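Local coordinates for protein 3-hydroxyadipyl-CoA dehydrogenase (Escherichia coli, PDB 3MOG) that oxidises (3S)-3-hydroxyadipyl-CoA to 3-oxoadipyl-CoA with NAD+ as hydride acceptor, a step of phenylacetate degradation, and works as a homotrimer, at residues V98-F103 with A129-N134; K310-T315 with E324-T329; V215-L220 with G281-R286. All coordinates share one frame; numbering follows the deposited sequence.

The three contacts follow the domain order of the chain: contact 1, then contact 3, then contact 2. Contact 1 lies in the NAD-binding Rossmann domain, between helix 96-109 and a loop that leads into strand 138-143 of the mixed sheet. Contact 3, its centre 43 Å away, ties helix 213-223 to the loop at 281-286 in the helical C-terminal domain that follows. Contact 2 is 28 Å from contact 3 and 55 Å from contact 1, centre to centre; it closes a hairpin in the second sheet, that of the reduced Rossmann domain, against helix 438-452. No two contacts touch, so each ties together a different part of the chain.

Contact 1: V98-F103 with A129-N134; sequences VKKALF and AAEIKN
K100 of helix 96-109 reaches over to the loop 129-134 and places its ammonium group beside the carboxylate of E131. The salt bridge between K100 NZ and E131 OE2 is 3.3 Å long, and as a hydrogen bond it is weak. The lysine does not depend on it alone: NZ also donates to a water at 3.0 Å and, weakly, to the carbonyl O of A127. That water accepts a second hydrogen bond, from the backbone N of E131 at 3.0 Å, so E131 is linked to the same ammonium group twice, through its carboxylate and through its peptide N-H. The lysine chain is bent near its end (chi3 71°, chi4 64°), which brings NZ round to the loop, where it also lies 4.1 Å from A130 CB. Helix 96-109 is the helical arm of the β-α-β crossover from strand 87-90 to strand 115-118 of the Rossmann domain, and the loop 129-134 belongs to the next connection, from strand 115-118 to 138-143. Beneath the polar layer the two connections meet through apolar groups. I132 CG2 packs 4.0 Å from F103 CB, while the phenyl ring turns away from the loop onto L116, T118 and V138 of the sheet. I132 follows it inward onto L116 and V138. A130 packs on I270 of a second subunit.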
loop_
_atom_site.group_PDB
_atom_site.type_symbol
_atom_site.label_atom_id
_atom_site.label_comp_id
_atom_site.label_asym_id
_atom_site.label_seq_id
_atom_site.Cartn_x
_atom_site.Cartn_y
_atom_site.Cartn_z
ATOM N N VAL C 98 -22.351 18.108 -5.599
ATOM C CA VAL C 98 -23.069 19.324 -5.183
ATOM C C VAL C 98 -22.296 20.602 -5.552
ATOM O O VAL C 98 -22.855 21.516 -6.166
ATOM C CB VAL C 98 -23.374 19.317 -3.665
ATOM C CG1 VAL C 98 -24.231 20.514 -3.281
ATOM C CG2 VAL C 98 -24.076 18.019 -3.256
ATOM N N LYS C 99 -21.007 20.642 -5.200
ATOM C CA LYS C 99 -20.149 21.797 -5.490
ATOM C C LYS C 99 -20.009 22.058 -6.976
ATOM O O LYS C 99 -20.046 23.213 -7.410
ATOM C CB LYS C 99 -18.762 21.617 -4.876
ATOM C CG LYS C 99 -18.680 22.043 -3.444
ATOM C CD LYS C 99 -17.324 21.724 -2.861
ATOM C CE LYS C 99 -17.263 22.174 -1.419
ATOM N NZ LYS C 99 -16.628 21.141 -0.580
ATOM N N LYS C 100 -19.851 20.980 -7.747
ATOM C CA LYS C 100 -19.734 21.072 -9.204
ATOM C C LYS C 100 -20.994 21.692 -9.800
ATOM O O LYS C 100 -20.907 22.569 -10.665
ATOM C CB LYS C 100 -19.456 19.702 -9.818
ATOM C CG LYS C 100 -17.988 19.266 -9.752
ATOM C CD LYS C 100 -17.785 17.794 -10.189
ATOM C CE LYS C 100 -17.989 17.570 -11.686
ATOM N NZ LYS C 100 -17.005 18.293 -12.538
ATOM N N ALA C 101 -22.150 21.253 -9.295
ATOM C CA ALA C 101 -23.455 21.823 -9.662
ATOM C C ALA C 101 -23.600 23.297 -9.257
ATOM O O ALA C 101 -24.103 24.110 -10.036
ATOM C CB ALA C 101 -24.596 20.986 -9.064
ATOM N N LEU C 102 -23.153 23.631 -8.046
ATOM C CA LEU C 102 -23.180 25.012 -7.559
ATOM C C LEU C 102 -22.312 25.932 -8.411
ATOM O O LEU C 102 -22.753 27.015 -8.797
ATOM C CB LEU C 102 -22.754 25.081 -6.088
ATOM C CG LEU C 102 -22.825 26.382 -5.271
ATOM C CD1 LEU C 102 -24.072 27.229 -5.557
ATOM C CD2 LEU C 102 -22.778 26.027 -3.797
ATOM N N PHE C 103 -21.093 25.498 -8.722
ATOM C CA PHE C 103 -20.145 26.351 -9.447
ATOM C C PHE C 103 -20.510 26.516 -10.914
ATOM O O PHE C 103 -20.224 27.554 -11.519
ATOM C CB PHE C 103 -18.705 25.852 -9.283
ATOM C CG PHE C 103 -18.010 26.397 -8.063
ATOM C CD1 PHE C 103 -17.034 27.377 -8.189
ATOM C CD2 PHE C 103 -18.330 25.926 -6.789
ATOM C CE1 PHE C 103 -16.388 27.875 -7.070
ATOM C CE2 PHE C 103 -17.697 26.422 -5.667
ATOM C CZ PHE C 103 -16.723 27.405 -5.803
ATOM N N ALA C 129 -13.282 23.045 -10.620
ATOM C CA ALA C 129 -13.107 23.999 -11.714
ATOM C C ALA C 129 -13.141 23.360 -13.092
ATOM O O ALA C 129 -12.982 24.058 -14.108
ATOM C CB ALA C 129 -11.797 24.736 -11.544
ATOM N N ALA C 130 -13.342 22.044 -13.107
ATOM C CA ALA C 130 -13.186 21.209 -14.302
ATOM C C ALA C 130 -14.096 21.606 -15.468
ATOM O O ALA C 130 -13.614 21.858 -16.574
ATOM C CB ALA C 130 -13.372 19.716 -13.938
ATOM N N GLU C 131 -15.399 21.692 -15.210
ATOM C CA GLU C 131 -16.377 21.876 -16.284
ATOM C C GLU C 131 -16.929 23.299 -16.364
ATOM O O GLU C 131 -17.782 23.586 -17.205
ATOM C CB GLU C 131 -17.527 20.868 -16.145
ATOM C CG GLU C 131 -17.083 19.417 -15.958
ATOM C CD GLU C 131 -18.189 18.421 -16.250
ATOM O OE1 GLU C 131 -18.625 18.349 -17.419
ATOM O OE2 GLU C 131 -18.613 17.702 -15.318
ATOM N N ILE C 132 -16.439 24.191 -15.503
ATOM C CA ILE C 132 -17.016 25.533 -15.407
ATOM C C ILE C 132 -16.333 26.541 -16.336
ATOM O O ILE C 132 -15.177 26.355 -16.721
ATOM C CB ILE C 132 -17.160 26.037 -13.920
ATOM C CG1 ILE C 132 -15.925 26.805 -13.440
ATOM C CG2 ILE C 132 -17.549 24.887 -12.980
ATOM C CD1 ILE C 132 -16.095 28.317 -13.472
ATOM N N LYS C 133 -17.074 27.611 -16.646
ATOM C CA LYS C 133 -16.797 28.558 -17.736
ATOM C C LYS C 133 -15.407 29.161 -17.828
ATOM O O LYS C 133 -14.704 28.927 -18.805
ATOM C CB LYS C 133 -17.867 29.663 -17.779
ATOM C CG LYS C 133 -18.765 29.702 -19.034
ATOM C CD LYS C 133 -19.007 28.341 -19.711
ATOM C CE LYS C 133 -18.348 28.278 -21.099
ATOM N NZ LYS C 133 -18.488 26.940 -21.745
ATOM N N ASN C 134 -15.019 29.962 -16.846
ATOM C CA ASN C 134 -13.687 30.550 -16.857
ATOM C C ASN C 134 -12.879 29.946 -15.725
ATOM O O ASN C 134 -12.812 30.518 -14.649
ATOM C CB ASN C 134 -13.768 32.065 -16.697
ATOM C CG ASN C 134 -14.112 32.764 -17.983
ATOM O OD1 ASN C 134 -15.208 32.594 -18.510
ATOM N ND2 ASN C 134 -13.181 33.565 -18.497
HETATM O O HOH W 1 -16.738 21.320 -12.581
#

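Contact 2: K310-T315 with E324-T329; sequences KSDGVT and ETQGET
The base of the β-hairpin formed by strands 314-317 and 320-324 is closed where G313 meets E324, in the sheet of the reduced Rossmann domain. E324 N donates to G313 O over 2.8 Å; the N-H points almost straight at the oxygen (167°), and the donor lies in the carbonyl plane. Further up the hairpin T315 and L322 continue the backbone pairing. Positive phi favours glycine at 313, and a CB there would also run into E324 CB. The E324 side chain runs out beside it, CG standing next to the backbone N (chi1 -71°), and brings OE1 to 3.5 Å from G313 CA. Its other oxygen, OE2, is bound in a salt bridge by R440 of helix 438-452. With an alanine here, R440 would probably lose its carboxylate mate and G313 CA would be left without the side chain that runs alongside it. Two residues on, the extended side chain of Q326 approaches D312 at about a right angle, but NE2 stays 3.6 Å from D312 OD1, and the amide and carboxylate planes are 40° apart. The stronger partner of D312 is R443, which meets OD2 in a salt bridge. An ST turn, in which T325 OG1 accepts from G327 N at 3.0 Å, bends the chain towards helix 330-337. Two carboxylates, one on each segment, thus face two arginines of one helix: the backbone bond joins the two segments, and pairing with R440 and R443 probably anchors their acidic side chains to helix 438-452.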
loop_
_atom_site.group_PDB
_atom_site.type_symbol
_atom_site.label_atom_id
_atom_site.label_comp_id
_atom_site.label_asym_id
_atom_site.label_seq_id
_atom_site.Cartn_x
_atom_site.Cartn_y
_atom_site.Cartn_z
ATOM N N LYS C 310 29.323 15.358 28.109
ATOM C CA LYS C 310 30.046 15.241 26.845
ATOM C C LYS C 310 29.218 15.896 25.733
ATOM O O LYS C 310 28.186 16.526 26.002
ATOM C CB LYS C 310 30.409 13.781 26.541
ATOM C CG LYS C 310 31.118 13.086 27.706
ATOM C CD LYS C 310 32.085 11.997 27.271
ATOM C CE LYS C 310 33.051 11.672 28.414
ATOM N NZ LYS C 310 34.034 10.602 28.081
ATOM N N SER C 311 29.679 15.786 24.493
ATOM C CA SER C 311 28.923 16.332 23.374
ATOM C C SER C 311 28.021 15.245 22.790
ATOM O O SER C 311 28.119 14.074 23.184
ATOM C CB SER C 311 29.867 16.885 22.309
ATOM O OG SER C 311 30.628 15.835 21.742
ATOM N N ASP C 312 27.154 15.653 21.857
ATOM C CA ASP C 312 26.241 14.768 21.129
ATOM C C ASP C 312 25.210 14.138 22.070
ATOM O O ASP C 312 24.954 12.940 22.005
ATOM C CB ASP C 312 27.016 13.705 20.315
ATOM C CG ASP C 312 26.254 13.226 19.071
ATOM O OD1 ASP C 312 26.447 12.054 18.668
ATOM O OD2 ASP C 312 25.470 14.016 18.492
ATOM N N GLY C 313 24.656 14.968 22.956
ATOM C CA GLY C 313 23.601 14.581 23.907
ATOM C C GLY C 313 23.937 13.469 24.888
ATOM O O GLY C 313 23.061 12.695 25.278
ATOM N N VAL C 314 25.208 13.377 25.274
ATOM C CA VAL C 314 25.650 12.370 26.229
ATOM C C VAL C 314 26.074 13.069 27.528
ATOM O O VAL C 314 26.844 14.042 27.500
ATOM C CB VAL C 314 26.826 11.500 25.673
ATOM C CG1 VAL C 314 27.125 10.331 26.593
ATOM C CG2 VAL C 314 26.527 10.970 24.274
ATOM N N THR C 315 25.545 12.584 28.653
ATOM C CA THR C 315 26.049 12.921 29.992
ATOM C C THR C 315 26.477 11.642 30.720
ATOM O O THR C 315 25.705 10.678 30.811
ATOM C CB THR C 315 24.993 13.638 30.835
ATOM O OG1 THR C 315 24.459 14.733 30.091
ATOM C CG2 THR C 315 25.604 14.180 32.120
ATOM N N GLU C 324 20.598 11.467 25.201
ATOM C CA GLU C 324 19.488 11.997 24.419
ATOM C C GLU C 324 19.187 11.049 23.245
ATOM O O GLU C 324 20.108 10.580 22.591
ATOM C CB GLU C 324 19.824 13.398 23.910
ATOM C CG GLU C 324 19.836 14.457 25.011
ATOM C CD GLU C 324 19.765 15.864 24.457
ATOM O OE1 GLU C 324 20.775 16.583 24.554
ATOM O OE2 GLU C 324 18.700 16.255 23.924
ATOM N N THR C 325 17.911 10.742 23.019
ATOM C CA THR C 325 17.531 9.718 22.011
ATOM C C THR C 325 17.946 10.083 20.593
ATOM O O THR C 325 17.743 11.218 20.144
ATOM C CB THR C 325 16.018 9.345 22.043
ATOM O OG1 THR C 325 15.779 8.266 21.136
ATOM C CG2 THR C 325 15.101 10.533 21.689
ATOM N N GLN C 326 18.584 9.115 19.939
ATOM C CA GLN C 326 18.884 9.128 18.510
ATOM C C GLN C 326 18.061 8.019 17.816
ATOM O O GLN C 326 18.271 7.707 16.630
ATOM C CB GLN C 326 20.382 8.871 18.289
ATOM C CG GLN C 326 21.305 9.932 18.931
ATOM C CD GLN C 326 22.785 9.533 18.938
ATOM O OE1 GLN C 326 23.220 8.675 18.166
ATOM N NE2 GLN C 326 23.563 10.168 19.808
ATOM N N GLY C 327 17.157 7.395 18.566
ATOM C CA GLY C 327 16.275 6.378 17.997
ATOM C C GLY C 327 16.693 4.954 18.278
ATOM O O GLY C 327 16.044 4.009 17.814
ATOM N N GLU C 328 17.793 4.804 19.012
ATOM C CA GLU C 328 18.211 3.508 19.536
ATOM C C GLU C 328 17.716 3.345 20.961
ATOM O O GLU C 328 17.605 4.321 21.695
ATOM C CB GLU C 328 19.724 3.377 19.486
ATOM C CG GLU C 328 20.308 3.443 18.085
ATOM C CD GLU C 328 21.812 3.239 18.086
ATOM O OE1 GLU C 328 22.265 2.098 17.826
ATOM O OE2 GLU C 328 22.537 4.218 18.370
ATOM N N THR C 329 17.387 2.115 21.346
ATOM C CA THR C 329 16.878 1.865 22.693
ATOM C C THR C 329 18.002 1.915 23.724
ATOM O O THR C 329 19.160 1.649 23.416
ATOM C CB THR C 329 16.180 0.489 22.819
ATOM O OG1 THR C 329 17.136 -0.545 22.584
ATOM C CG2 THR C 329 15.015 0.359 21.822
#

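Contact 3: V215-L220 with G281-R286; sequences VIDAAL and GVYDWR
Y283 reaches from the loop 281-286 to D217 on helix 213-223, and its phenol OH donates to D217 OD2 at 2.6 Å. Both residues belong to the α-helical C-terminal domain of the 3-hydroxyacyl-CoA dehydrogenase fold that follows the NAD-binding domain. The two side chains come from opposite directions, and this one bond carries nearly the whole contact. Y283 CG lies on the backbone-N side of its CA-CB bond (chi1 -61°), which aims the ring at the helix. OD2 sits at the edge of the phenol, close to the ring plane and 3.5 Å from Y283 CE1, whereas the OH meets the carboxylate from above, 54° out of its plane; carboxylate and ring planes are 45° apart. The tight part lies around this carboxylate, which is buried. OD2 also accepts from the backbone N of E232 and OD1 from that of L231, so three donors grip the group at the N-terminal end of helix 230-237. Such a setting would be expected to favour the ionised form. On the tyrosine side V282 CG1 rests 3.7 Å above one face of the ring, offset towards its rim, and P213 and E214 also touch the side chain. D235, on the same helix 230-237, pins residues 282-285: OD1 accepts from V282 N, OD2 from Y283 N and W285 NE1. The loose side is at D284 and R286, both exposed, the latter poorly ordered. A glycerol, probably from the crystallisation liquor, lies about 4 Å from the Y283 side chain and makes a weak hydrogen bond to D284 O. D284 nevertheless forms an Asx turn, in which the anti lone pair of OD1 receives R286 N at 3.2 Å.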
loop_
_atom_site.group_PDB
_atom_site.type_symbol
_atom_site.label_atom_id
_atom_site.label_comp_id
_atom_site.label_asym_id
_atom_site.label_seq_id
_atom_site.Cartn_x
_atom_site.Cartn_y
_atom_site.Cartn_z
ATOM N N VAL C 215 0.371 10.991 29.633
ATOM C CA VAL C 215 1.823 11.135 29.651
ATOM C C VAL C 215 2.324 11.576 28.255
ATOM O O VAL C 215 3.163 12.481 28.148
ATOM C CB VAL C 215 2.503 9.844 30.185
ATOM C CG1 VAL C 215 4.015 9.912 30.066
ATOM C CG2 VAL C 215 2.118 9.613 31.651
ATOM N N ILE C 216 1.779 10.956 27.203
ATOM C CA ILE C 216 2.064 11.356 25.824
ATOM C C ILE C 216 1.700 12.822 25.606
ATOM O O ILE C 216 2.517 13.590 25.089
ATOM C CB ILE C 216 1.287 10.494 24.806
ATOM C CG1 ILE C 216 1.562 9.005 25.046
ATOM C CG2 ILE C 216 1.616 10.939 23.380
ATOM C CD1 ILE C 216 0.741 8.026 24.166
ATOM N N ASP C 217 0.494 13.218 26.030
ATOM C CA ASP C 217 0.062 14.620 25.927
ATOM C C ASP C 217 0.930 15.610 26.724
ATOM O O ASP C 217 1.130 16.758 26.304
ATOM C CB ASP C 217 -1.402 14.780 26.346
ATOM C CG ASP C 217 -2.381 14.251 25.303
ATOM O OD1 ASP C 217 -1.977 13.937 24.163
ATOM O OD2 ASP C 217 -3.572 14.139 25.633
ATOM N N ALA C 218 1.454 15.159 27.859
ATOM C CA ALA C 218 2.247 16.033 28.726
ATOM C C ALA C 218 3.637 16.266 28.156
ATOM O O ALA C 218 4.163 17.366 28.241
ATOM C CB ALA C 218 2.335 15.460 30.137
ATOM N N ALA C 219 4.223 15.219 27.582
ATOM C CA ALA C 219 5.513 15.326 26.920
ATOM C C ALA C 219 5.428 16.300 25.755
ATOM O O ALA C 219 6.276 17.171 25.609
ATOM C CB ALA C 219 5.986 13.961 26.437
ATOM N N LEU C 220 4.383 16.164 24.946
ATOM C CA LEU C 220 4.261 16.969 23.737
ATOM C C LEU C 220 3.907 18.435 24.036
ATOM O O LEU C 220 4.439 19.336 23.396
ATOM C CB LEU C 220 3.295 16.317 22.737
ATOM C CG LEU C 220 3.838 15.266 21.738
ATOM C CD1 LEU C 220 4.859 15.871 20.773
ATOM C CD2 LEU C 220 4.438 14.022 22.387
ATOM N N GLY C 281 -13.977 9.765 25.011
ATOM C CA GLY C 281 -13.162 9.498 23.836
ATOM C C GLY C 281 -11.962 8.701 24.275
ATOM O O GLY C 281 -12.103 7.591 24.797
ATOM N N VAL C 282 -10.780 9.276 24.064
ATOM C CA VAL C 282 -9.564 8.777 24.690
ATOM C C VAL C 282 -9.739 8.996 26.189
ATOM O O VAL C 282 -9.414 8.128 27.001
ATOM C CB VAL C 282 -8.306 9.532 24.180
ATOM C CG1 VAL C 282 -7.106 9.242 25.049
ATOM C CG2 VAL C 282 -7.999 9.157 22.748
ATOM N N TYR C 283 -10.291 10.156 26.530
ATOM C CA TYR C 283 -10.528 10.550 27.907
ATOM C C TYR C 283 -12.003 10.556 28.259
ATOM O O TYR C 283 -12.871 10.578 27.376
ATOM C CB TYR C 283 -9.972 11.950 28.151
ATOM C CG TYR C 283 -8.496 12.038 27.924
ATOM C CD1 TYR C 283 -7.993 12.579 26.742
ATOM C CD2 TYR C 283 -7.596 11.568 28.877
ATOM C CE1 TYR C 283 -6.629 12.659 26.519
ATOM C CE2 TYR C 283 -6.228 11.644 28.665
ATOM C CZ TYR C 283 -5.751 12.196 27.476
ATOM O OH TYR C 283 -4.397 12.280 27.241
ATOM N N ASP C 284 -12.259 10.546 29.568
ATOM C CA ASP C 284 -13.587 10.760 30.137
ATOM C C ASP C 284 -13.739 12.247 30.399
ATOM O O ASP C 284 -12.945 12.838 31.135
ATOM C CB ASP C 284 -13.726 9.980 31.447
ATOM C CG ASP C 284 -15.159 9.625 31.765
ATOM O OD1 ASP C 284 -16.017 10.537 31.760
ATOM O OD2 ASP C 284 -15.425 8.428 32.014
ATOM N N TRP C 285 -14.751 12.855 29.793
ATOM C CA TRP C 285 -14.928 14.299 29.904
ATOM C C TRP C 285 -15.936 14.727 30.978
ATOM O O TRP C 285 -16.185 15.925 31.169
ATOM C CB TRP C 285 -15.236 14.903 28.534
ATOM C CG TRP C 285 -14.018 14.905 27.663
ATOM C CD1 TRP C 285 -13.579 13.887 26.860
ATOM C CD2 TRP C 285 -13.056 15.956 27.538
ATOM N NE1 TRP C 285 -12.412 14.247 26.234
ATOM C CE2 TRP C 285 -12.067 15.512 26.628
ATOM C CE3 TRP C 285 -12.936 17.235 28.100
ATOM C CZ2 TRP C 285 -10.972 16.303 26.263
ATOM C CZ3 TRP C 285 -11.843 18.022 27.739
ATOM C CH2 TRP C 285 -10.875 17.549 26.828
ATOM N N ARG C 286 -16.485 13.743 31.689
ATOM C CA ARG C 286 -17.364 13.993 32.831
ATOM C C ARG C 286 -16.519 14.407 34.041
ATOM O O ARG C 286 -16.628 15.543 34.522
ATOM C CB ARG C 286 -18.210 12.754 33.141
ATOM C CG ARG C 286 -18.957 12.210 31.932
ATOM C CD ARG C 286 -19.407 10.777 32.157
ATOM N NE ARG C 286 -19.424 10.007 30.912
ATOM C CZ ARG C 286 -20.452 9.942 30.070
ATOM N NH1 ARG C 286 -21.577 10.603 30.323
ATOM N NH2 ARG C 286 -20.355 9.213 28.968
#